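Local coordinates for endo alpha-1,4 polygalactosaminidase (Neosartorya fumigata, PDB 6OJ1), which cleaves alpha-1,4-linked galactosamine polymers internally as an endo-acting glycoside hydrolase, and thereby disrupts microbial biofilms, at residues 107-118 / 149-159. Sequence-based numbering, arbitrary orientation.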
ATOM      1  N   GLY A 107     -14.565 -12.789   6.835  1.00 23.41           N
ATOM      2  CA  GLY A 107     -14.808 -13.773   5.789  1.00 20.17           C
ATOM      3  C   GLY A 107     -13.769 -14.885   5.774  1.00 27.51           C
ATOM      4  O   GLY A 107     -13.302 -15.322   6.832  1.00 24.81           O
ATOM      5  N   HIS A 108     -13.404 -15.354   4.582  1.00 22.20           N
ATOM      6  CA  HIS A 108     -12.511 -16.491   4.413  1.00 23.88           C
ATOM      7  C   HIS A 108     -11.054 -16.095   4.683  1.00 21.57           C
ATOM      8  O   HIS A 108     -10.674 -14.922   4.611  1.00 22.74           O
ATOM      9  CB  HIS A 108     -12.621 -17.057   2.993  1.00 26.56           C
ATOM     10  CG  HIS A 108     -13.912 -17.762   2.706  1.00 27.27           C
ATOM     11  ND1 HIS A 108     -14.292 -18.124   1.433  1.00 31.44           N
ATOM     12  CD2 HIS A 108     -14.901 -18.189   3.527  1.00 31.89           C
ATOM     13  CE1 HIS A 108     -15.460 -18.742   1.480  1.00 31.73           C
ATOM     14  NE2 HIS A 108     -15.852 -18.793   2.740  1.00 32.94           N
ATOM     15  N   ASP A 109     -10.231 -17.104   4.976  1.00 28.49           N
ATOM     16  CA  ASP A 109      -8.796 -16.873   5.113  1.00 27.70           C
ATOM     17  C   ASP A 109      -8.216 -16.341   3.809  1.00 29.46           C
ATOM     18  O   ASP A 109      -8.655 -16.707   2.718  1.00 30.31           O
ATOM     19  CB  ASP A 109      -8.060 -18.163   5.471  1.00 30.80           C
ATOM     20  CG  ASP A 109      -8.539 -18.776   6.759  1.00 40.43           C
ATOM     21  OD1 ASP A 109      -9.124 -18.048   7.578  1.00 35.84           O
ATOM     22  OD2 ASP A 109      -8.325 -19.992   6.949  1.00 46.54           O
ATOM     23  N   LEU A 110      -7.183 -15.505   3.923  1.00 26.36           N
ATOM     24  CA  LEU A 110      -6.517 -15.026   2.717  1.00 33.92           C
ATOM     25  C   LEU A 110      -5.786 -16.154   1.985  1.00 37.55           C
ATOM     26  O   LEU A 110      -5.853 -16.238   0.755  1.00 42.68           O
ATOM     27  CB  LEU A 110      -5.572 -13.870   3.045  1.00 29.15           C
ATOM     28  CG  LEU A 110      -6.157 -12.503   2.694  1.00 26.92           C
ATOM     29  CD1 LEU A 110      -7.367 -12.194   3.572  1.00 25.58           C
ATOM     30  CD2 LEU A 110      -5.137 -11.390   2.805  1.00 29.54           C
ATOM     31  N   ASP A 111      -5.090 -17.043   2.708  1.00 34.17           N
ATOM     32  CA  ASP A 111      -4.617 -18.246   1.992  1.00 57.14           C
ATOM     33  C   ASP A 111      -4.356 -19.352   3.026  1.00 66.56           C
ATOM     34  O   ASP A 111      -3.214 -19.664   3.378  1.00 74.92           O
ATOM     35  CB  ASP A 111      -3.403 -17.992   1.090  1.00 65.38           C
ATOM     36  CG  ASP A 111      -2.365 -17.074   1.712  1.00 77.22           C
ATOM     37  OD1 ASP A 111      -2.546 -16.633   2.866  1.00 82.26           O
ATOM     38  OD2 ASP A 111      -1.342 -16.808   1.038  1.00 80.91           O
ATOM     39  N   ASP A 112      -5.455 -19.927   3.507  1.00 69.20           N
ATOM     40  CA  ASP A 112      -5.523 -21.145   4.315  1.00 78.04           C
ATOM     41  C   ASP A 112      -4.979 -20.978   5.730  1.00 80.10           C
ATOM     42  O   ASP A 112      -4.806 -21.979   6.437  1.00 84.41           O
ATOM     43  CB  ASP A 112      -4.807 -22.314   3.627  1.00 83.44           C
ATOM     44  N   TRP A 113      -4.711 -19.753   6.176  1.00 76.43           N
ATOM     45  CA  TRP A 113      -4.294 -19.504   7.551  1.00 74.00           C
ATOM     46  C   TRP A 113      -5.290 -18.568   8.225  1.00 70.56           C
ATOM     47  O   TRP A 113      -5.474 -17.429   7.759  1.00 61.80           O
ATOM     48  CB  TRP A 113      -2.890 -18.910   7.601  1.00 73.49           C
ATOM     49  CG  TRP A 113      -2.472 -18.508   8.978  1.00 80.26           C
ATOM     50  CD1 TRP A 113      -2.381 -19.314  10.080  1.00 83.08           C
ATOM     51  CD2 TRP A 113      -2.069 -17.200   9.404  1.00 77.25           C
ATOM     52  NE1 TRP A 113      -1.953 -18.585  11.166  1.00 81.38           N
ATOM     53  CE2 TRP A 113      -1.750 -17.287  10.777  1.00 79.06           C
ATOM     54  CE3 TRP A 113      -1.945 -15.965   8.757  1.00 60.00           C
ATOM     55  CZ2 TRP A 113      -1.316 -16.184  11.513  1.00 75.89           C
ATOM     56  CZ3 TRP A 113      -1.517 -14.875   9.486  1.00 58.40           C
ATOM     57  CH2 TRP A 113      -1.209 -14.989  10.852  1.00 68.32           C
ATOM     58  N   PRO A 114      -5.943 -18.986   9.315  1.00 71.56           N
ATOM     59  CA  PRO A 114      -6.987 -18.143   9.923  1.00 65.79           C
ATOM     60  C   PRO A 114      -6.456 -16.869  10.543  1.00 56.93           C
ATOM     61  O   PRO A 114      -7.259 -16.020  10.955  1.00 55.14           O
ATOM     62  CB  PRO A 114      -7.607 -19.057  10.994  1.00 70.07           C
ATOM     63  CG  PRO A 114      -7.093 -20.442  10.693  1.00 74.26           C
ATOM     64  CD  PRO A 114      -5.763 -20.251  10.045  1.00 74.53           C
ATOM     65  N   GLY A 115      -5.137 -16.710  10.633  1.00 52.33           N
ATOM     66  CA  GLY A 115      -4.585 -15.485  11.175  1.00 50.60           C
ATOM     67  C   GLY A 115      -4.784 -14.269  10.299  1.00 45.94           C
ATOM     68  O   GLY A 115      -4.565 -13.145  10.774  1.00 30.47           O
ATOM     69  N   GLU A 116      -5.177 -14.460   9.036  1.00 31.04           N
ATOM     70  CA  GLU A 116      -5.518 -13.331   8.183  1.00 21.54           C
ATOM     71  C   GLU A 116      -6.757 -13.675   7.370  1.00 19.14           C
ATOM     72  O   GLU A 116      -6.775 -14.692   6.665  1.00 24.18           O
ATOM     73  CB  GLU A 116      -4.368 -12.941   7.252  1.00 27.65           C
ATOM     74  CG  GLU A 116      -4.551 -11.547   6.725  1.00 25.99           C
ATOM     75  CD  GLU A 116      -3.310 -10.947   6.108  1.00 35.35           C
ATOM     76  OE1 GLU A 116      -3.394  -9.777   5.673  1.00 21.89           O
ATOM     77  OE2 GLU A 116      -2.263 -11.626   6.061  1.00 41.02           O
ATOM     78  N   LYS A 117      -7.777 -12.824   7.479  1.00 20.79           N
ATOM     79  CA  LYS A 117      -9.093 -13.063   6.900  1.00 22.66           C
ATOM     80  C   LYS A 117      -9.602 -11.826   6.171  1.00 18.44           C
ATOM     81  O   LYS A 117      -9.342 -10.693   6.575  1.00 20.92           O
ATOM     82  CB  LYS A 117     -10.116 -13.448   7.982  1.00 22.14           C
ATOM     83  CG  LYS A 117      -9.829 -14.746   8.710  1.00 24.19           C
ATOM     84  CD  LYS A 117     -10.946 -15.060   9.692  1.00 26.59           C
ATOM     85  CE  LYS A 117     -10.615 -16.288  10.540  1.00 40.55           C
ATOM     86  NZ  LYS A 117     -10.659 -17.536   9.731  1.00 42.98           N
ATOM     87  N   TRP A 118     -10.383 -12.060   5.107  1.00 18.02           N
ATOM     88  CA  TRP A 118     -11.030 -10.968   4.395  1.00 17.04           C
ATOM     89  C   TRP A 118     -12.051 -10.266   5.292  1.00 22.84           C
ATOM     90  O   TRP A 118     -12.730 -10.900   6.099  1.00 21.53           O
ATOM     91  CB  TRP A 118     -11.699 -11.507   3.121  1.00 17.41           C
ATOM     92  CG  TRP A 118     -10.692 -11.934   2.089  1.00 21.22           C
ATOM     93  CD1 TRP A 118     -10.360 -13.217   1.729  1.00 23.50           C
ATOM     94  CD2 TRP A 118      -9.847 -11.071   1.324  1.00 22.15           C
ATOM     95  NE1 TRP A 118      -9.374 -13.198   0.762  1.00 22.35           N
ATOM     96  CE2 TRP A 118      -9.044 -11.891   0.498  1.00 18.51           C
ATOM     97  CE3 TRP A 118      -9.699  -9.675   1.246  1.00 20.05           C
ATOM     98  CZ2 TRP A 118      -8.109 -11.364  -0.394  1.00 23.24           C
ATOM     99  CZ3 TRP A 118      -8.762  -9.153   0.359  1.00 20.63           C
ATOM    100  CH2 TRP A 118      -7.976 -10.000  -0.447  1.00 18.23           C
ATOM    101  N   ASN A 149      -5.208  -4.590   0.661  1.00 15.15           N
ATOM    102  CA  ASN A 149      -6.252  -5.610   0.517  1.00 19.44           C
ATOM    103  C   ASN A 149      -7.615  -5.001   0.236  1.00 18.44           C
ATOM    104  O   ASN A 149      -8.632  -5.408   0.804  1.00 16.94           O
ATOM    105  CB  ASN A 149      -6.270  -6.507   1.749  1.00 19.09           C
ATOM    106  CG  ASN A 149      -4.970  -7.241   1.922  1.00 19.99           C
ATOM    107  OD1 ASN A 149      -4.516  -7.940   1.003  1.00 18.46           O
ATOM    108  ND2 ASN A 149      -4.318  -7.044   3.066  1.00 19.26           N
ATOM    109  N   VAL A 150      -7.639  -4.011  -0.652  1.00 16.81           N
ATOM    110  CA  VAL A 150      -8.900  -3.427  -1.097  1.00 17.46           C
ATOM    111  C   VAL A 150      -9.424  -4.142  -2.341  1.00 19.51           C
ATOM    112  O   VAL A 150     -10.296  -3.616  -3.040  1.00 19.58           O
ATOM    113  CB  VAL A 150      -8.774  -1.899  -1.317  1.00 20.29           C
ATOM    114  CG1 VAL A 150      -8.470  -1.191   0.027  1.00 18.12           C
ATOM    115  CG2 VAL A 150      -7.714  -1.570  -2.355  1.00 19.23           C
ATOM    116  N   ASP A 151      -8.922  -5.349  -2.600  1.00 18.19           N
ATOM    117  CA  ASP A 151      -9.243  -6.126  -3.791  1.00 21.94           C
ATOM    118  C   ASP A 151      -9.863  -7.475  -3.448  1.00 18.94           C
ATOM    119  O   ASP A 151      -9.695  -8.442  -4.195  1.00 20.42           O
ATOM    120  CB  ASP A 151      -8.006  -6.334  -4.668  1.00 20.90           C
ATOM    121  CG  ASP A 151      -6.858  -7.041  -3.931  1.00 22.53           C
ATOM    122  OD1 ASP A 151      -6.960  -7.280  -2.711  1.00 20.72           O
ATOM    123  OD2 ASP A 151      -5.849  -7.358  -4.582  1.00 20.75           O
ATOM    124  N   GLY A 152     -10.632  -7.532  -2.351  1.00 20.48           N
ATOM    125  CA  GLY A 152     -11.285  -8.770  -1.962  1.00 19.54           C
ATOM    126  C   GLY A 152     -12.181  -9.337  -3.041  1.00 20.36           C
ATOM    127  O   GLY A 152     -12.282 -10.558  -3.175  1.00 20.52           O
ATOM    128  N   TYR A 153     -12.798  -8.462  -3.848  1.00 18.74           N
ATOM    129  CA  TYR A 153     -13.660  -8.898  -4.951  1.00 18.29           C
ATOM    130  C   TYR A 153     -12.926  -9.801  -5.937  1.00 26.09           C
ATOM    131  O   TYR A 153     -13.570 -10.587  -6.643  1.00 27.31           O
ATOM    132  CB  TYR A 153     -14.252  -7.685  -5.701  1.00 23.08           C
ATOM    133  CG  TYR A 153     -13.206  -6.802  -6.343  1.00 18.19           C
ATOM    134  CD1 TYR A 153     -12.639  -7.138  -7.565  1.00 20.66           C
ATOM    135  CD2 TYR A 153     -12.744  -5.654  -5.697  1.00 20.05           C
ATOM    136  CE1 TYR A 153     -11.645  -6.352  -8.141  1.00 28.28           C
ATOM    137  CE2 TYR A 153     -11.761  -4.863  -6.266  1.00 18.89           C
ATOM    138  CZ  TYR A 153     -11.216  -5.217  -7.486  1.00 20.72           C
ATOM    139  OH  TYR A 153     -10.229  -4.432  -8.058  1.00 20.92           O
ATOM    140  N   ASP A 154     -11.597  -9.707  -6.009  1.00 19.41           N
ATOM    141  CA  ASP A 154     -10.806 -10.497  -6.937  1.00 23.35           C
ATOM    142  C   ASP A 154     -10.250 -11.755  -6.280  1.00 33.11           C
ATOM    143  O   ASP A 154      -9.287 -12.342  -6.788  1.00 32.46           O
ATOM    144  CB  ASP A 154      -9.675  -9.637  -7.502  1.00 28.19           C
ATOM    145  CG  ASP A 154      -9.100 -10.193  -8.787  1.00 32.70           C
ATOM    146  OD1 ASP A 154      -9.810 -10.937  -9.491  1.00 33.84           O
ATOM    147  OD2 ASP A 154      -7.927  -9.890  -9.079  1.00 41.13           O
ATOM    148  N   ASN A 155     -10.843 -12.174  -5.165  1.00 26.27           N
ATOM    149  CA  ASN A 155     -10.326 -13.271  -4.358  1.00 26.51           C
ATOM    150  C   ASN A 155     -11.486 -14.043  -3.750  1.00 29.35           C
ATOM    151  O   ASN A 155     -12.626 -13.578  -3.731  1.00 24.82           O
ATOM    152  CB  ASN A 155      -9.423 -12.748  -3.253  1.00 24.75           C
ATOM    153  CG  ASN A 155      -8.121 -12.196  -3.788  1.00 27.24           C
ATOM    154  OD1 ASN A 155      -7.207 -12.951  -4.109  1.00 31.82           O
ATOM    155  ND2 ASN A 155      -8.029 -10.880  -3.883  1.00 25.10           N
ATOM    156  N   ASP A 156     -11.176 -15.227  -3.225  1.00 26.59           N
ATOM    157  CA  ASP A 156     -12.166 -16.056  -2.536  1.00 27.82           C
ATOM    158  C   ASP A 156     -12.365 -15.457  -1.144  1.00 31.74           C
ATOM    159  O   ASP A 156     -11.724 -15.847  -0.166  1.00 25.85           O
ATOM    160  CB  ASP A 156     -11.695 -17.510  -2.499  1.00 32.80           C
ATOM    161  CG  ASP A 156     -12.650 -18.431  -1.754  1.00 41.56           C
ATOM    162  OD1 ASP A 156     -13.740 -17.984  -1.340  1.00 34.50           O
ATOM    163  OD2 ASP A 156     -12.296 -19.620  -1.575  1.00 44.48           O
ATOM    164  N   ASN A 157     -13.258 -14.469  -1.061  1.00 23.55           N
ATOM    165  CA  ASN A 157     -13.419 -13.695   0.162  1.00 22.25           C
ATOM    166  C   ASN A 157     -14.533 -14.232   1.043  1.00 23.21           C
ATOM    167  O   ASN A 157     -14.559 -13.931   2.244  1.00 24.67           O
ATOM    168  CB  ASN A 157     -13.689 -12.217  -0.173  1.00 19.55           C
ATOM    169  CG  ASN A 157     -14.924 -12.021  -1.050  1.00 25.06           C
ATOM    170  OD1 ASN A 157     -16.032 -11.904  -0.542  1.00 24.90           O
ATOM    171  ND2 ASN A 157     -14.731 -11.993  -2.376  1.00 23.10           N
ATOM    172  N   GLY A 158     -15.447 -15.018   0.474  1.00 24.27           N
ATOM    173  CA  GLY A 158     -16.541 -15.580   1.230  1.00 29.26           C
ATOM    174  C   GLY A 158     -17.575 -14.587   1.696  1.00 25.40           C
ATOM    175  O   GLY A 158     -18.413 -14.940   2.530  1.00 29.69           O
ATOM    176  N   LEU A 159     -17.540 -13.350   1.196  1.00 21.88           N
ATOM    177  CA  LEU A 159     -18.481 -12.315   1.612  1.00 22.18           C
ATOM    178  C   LEU A 159     -19.202 -11.665   0.438  1.00 22.57           C
ATOM    179  O   LEU A 159     -19.816 -10.607   0.625  1.00 25.18           O
ATOM    180  CB  LEU A 159     -17.772 -11.216   2.408  1.00 22.34           C
ATOM    181  CG  LEU A 159     -17.036 -11.677   3.664  1.00 21.25           C
ATOM    182  CD1 LEU A 159     -16.064 -10.602   4.126  1.00 18.23           C
ATOM    183  CD2 LEU A 159     -18.052 -12.012   4.751  1.00 27.27           C
TER
HETATM  184  O   HOH W   1      -1.992  -8.704   3.862  1.00 21.05           O
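Trp118 lays its indole against the loop 149-159, which bends round one face and part of the rim of the ring. Gly152 CA sits over that face, 3.4 Å from Trp118 CZ3, and Asn157 CB covers the five-membered ring on the same side. On the opposite face Leu110 CD1, of the same segment as Trp118, lies toward the rim. At the edge, Asn149 O lies in the ring plane. Asn155 comes in obliquely, its amide plane 23° from that of the indole, with Asn155 CB 3.4 Å from Trp118 CZ2. The Asn157 side chain is held on both ends of its amide: with CG between its backbone N and carbonyl carbon (chi1 58°), its OD1 accepts from Leu159 N in an Asx turn and also from Leu161 N, and its ND2 donates to Asn155 O, 3.0 Å away. In the GH114 (beta/alpha)-barrel this loop follows strand 144-148 and leads to helix 163-179; its partner is a small antiparallel sheet formed by strands 90-92, 116-119 and 106-109. Toward solvent the fit gives way to fewer, mostly polar contacts. His108 N donates almost straight to Asn157 O (3.0 Å, 175°), and His108 ND1 reaches Asp156 OD1 at 2.8 Å, the oxygen lying in the imidazole plane but approached from above the carboxylate. Gly158 CA rests over the centre of that imidazole in a CH-pi contact. Near the end of strand 144-148, Glu116 OE1 and Asn149 ND2 stay 3.9 Å apart and are bridged by a water; Glu116 OE1 also hydrogen-bonds Ser90 OG, and Asn149 ND2 Ser87 OG. Leu159 packs its CG 3.7 Å from Gly107 CA and also touches an N-linked glycan.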